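Local coordinates for protein mitogen (Streptococcus dysgalactiae, PDB 2J4X) that is a zinc-binding bacterial superantigen of the staphylococcal/streptococcal toxin family and probably acts as a secreted toxin, at residues Glu192-Met196 and Ser197-His201. Sequence-based numbering, arbitrary orientation.
With ZN (zinc ion), chain B.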
loop_
_atom_site.group_PDB
_atom_site.type_symbol
_atom_site.label_atom_id
_atom_site.label_comp_id
_atom_site.label_asym_id
_atom_site.label_seq_id
_atom_site.Cartn_x
_atom_site.Cartn_y
_atom_site.Cartn_z
ATOM N N GLU A 192 0.962 8.202 -5.106
ATOM C CA GLU A 192 2.409 8.212 -5.270
ATOM C C GLU A 192 2.745 6.859 -5.889
ATOM O O GLU A 192 2.181 5.850 -5.475
ATOM C CB GLU A 192 3.082 8.349 -3.903
ATOM C CG GLU A 192 4.463 8.976 -3.953
ATOM C CD GLU A 192 5.267 8.820 -2.656
ATOM O OE1 GLU A 192 4.649 8.796 -1.554
ATOM O OE2 GLU A 192 6.527 8.740 -2.748
ATOM N N THR A 193 3.613 6.840 -6.899
ATOM C CA THR A 193 4.045 5.592 -7.563
ATOM C C THR A 193 5.575 5.380 -7.437
ATOM O O THR A 193 6.352 6.334 -7.442
ATOM C CB THR A 193 3.672 5.576 -9.066
ATOM O OG1 THR A 193 4.142 6.779 -9.679
ATOM C CG2 THR A 193 2.170 5.485 -9.255
ATOM N N ILE A 194 6.002 4.129 -7.318
ATOM C CA ILE A 194 7.414 3.821 -7.168
ATOM C C ILE A 194 7.912 3.184 -8.453
ATOM O O ILE A 194 7.220 2.373 -9.044
ATOM C CB ILE A 194 7.630 2.822 -5.981
ATOM C CG1 ILE A 194 6.999 3.388 -4.707
ATOM C CG2 ILE A 194 9.132 2.565 -5.736
ATOM C CD1 ILE A 194 7.666 4.646 -4.172
ATOM N N ASP A 195 9.102 3.562 -8.900
ATOM C CA ASP A 195 9.683 2.975 -10.113
ATOM C C ASP A 195 10.410 1.760 -9.582
ATOM O O ASP A 195 11.471 1.893 -8.966
ATOM C CB ASP A 195 10.708 3.920 -10.749
ATOM C CG ASP A 195 11.209 3.426 -12.109
ATOM O OD1 ASP A 195 11.284 2.189 -12.330
ATOM O OD2 ASP A 195 11.544 4.296 -12.955
ATOM N N MET A 196 9.866 0.575 -9.824
ATOM C CA MET A 196 10.485 -0.611 -9.268
ATOM C C MET A 196 11.904 -0.905 -9.745
ATOM O O MET A 196 12.682 -1.544 -9.020
ATOM C CB MET A 196 9.565 -1.824 -9.469
ATOM C CG MET A 196 8.216 -1.731 -8.731
ATOM S SD MET A 196 8.368 -1.298 -6.968
ATOM C CE MET A 196 9.216 -2.699 -6.329
ATOM N N SER A 197 12.252 -0.421 -10.939
ATOM C CA SER A 197 13.591 -0.657 -11.495
ATOM C C SER A 197 14.693 0.062 -10.721
ATOM O O SER A 197 15.851 -0.349 -10.781
ATOM C CB SER A 197 13.663 -0.274 -12.990
ATOM O OG SER A 197 13.480 1.118 -13.204
ATOM N N LYS A 198 14.340 1.113 -9.978
ATOM C CA LYS A 198 15.330 1.852 -9.195
ATOM C C LYS A 198 15.418 1.377 -7.735
ATOM O O LYS A 198 16.248 1.856 -6.958
ATOM C CB LYS A 198 15.001 3.335 -9.247
ATOM C CG LYS A 198 14.950 3.876 -10.650
ATOM C CD LYS A 198 14.451 5.291 -10.621
ATOM C CE LYS A 198 14.007 5.757 -11.995
ATOM N NZ LYS A 198 13.209 7.030 -11.916
ATOM N N VAL A 199 14.566 0.415 -7.381
ATOM C CA VAL A 199 14.504 -0.144 -6.035
ATOM C C VAL A 199 15.445 -1.327 -5.868
ATOM O O VAL A 199 15.439 -2.264 -6.668
ATOM C CB VAL A 199 13.046 -0.624 -5.684
ATOM C CG1 VAL A 199 13.054 -1.436 -4.401
ATOM C CG2 VAL A 199 12.113 0.582 -5.522
ATOM N N SER A 200 16.259 -1.290 -4.822
ATOM C CA SER A 200 17.141 -2.405 -4.580
ATOM C C SER A 200 16.425 -3.387 -3.652
ATOM O O SER A 200 16.208 -4.543 -4.021
ATOM C CB SER A 200 18.441 -1.940 -3.950
ATOM O OG SER A 200 19.265 -3.066 -3.688
ATOM N N HIS A 201 16.036 -2.932 -2.464
ATOM C CA HIS A 201 15.349 -3.809 -1.516
ATOM C C HIS A 201 14.523 -3.015 -0.527
ATOM O O HIS A 201 14.501 -1.788 -0.588
ATOM C CB HIS A 201 16.357 -4.638 -0.730
ATOM C CG HIS A 201 17.402 -3.819 -0.040
ATOM N ND1 HIS A 201 18.486 -3.281 -0.702
ATOM C CD2 HIS A 201 17.527 -3.436 1.252
ATOM C CE1 HIS A 201 19.235 -2.605 0.150
ATOM N NE2 HIS A 201 18.676 -2.683 1.344
HETATM ZN ZN ZN B . 19.236 -1.300 2.829
#
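Between D195 and V199 the chain leaves the short strand 193-195 and enters strand 199-206 through a single 3-10 turn, which two successive i to i+3 backbone bonds hold together. K198 N donates to D195 O over 3.1 Å, and V199 N to M196 O over 3.2 Å, both with an N-H...O angle of 154°. The D195 side chain adds an Asx turn at the start, OD1 accepting from S197 N. With its CG anti to the backbone N (chi1 -173°), the carboxylate swings over the turn, and OD1 takes two bonds from S197, one from OG at 2.6 Å and a bent one from N at 3.1 Å. Both donors approach from the same face of the carboxylate, the hydroxyl from 42° out of its plane, so one oxygen is gripped twice. The other oxygen, OD2, is touched by K198 CE at 3.0 Å and forms a salt bridge with K198 NZ at 3.4 Å, the extended lysine chain crossing the aspartate at about a right angle. In the beta-grasp domain, this turn links the strand paired with 134-136 to the one at the middle of the five-stranded sheet. On the turn's inner side, I194 CG2 meets V199 CG2 at 3.6 Å, and both side chains rest on I170 and Y172 of strand 166-172. Beyond V199 a classic beta bulge sets S200 and H201 against H171. There H201 ND1 donates to S200 OG, which lies in the imidazole plane, fixing the ring's rotation while NE2 binds zinc at 2.1 Å beside H171 and D203.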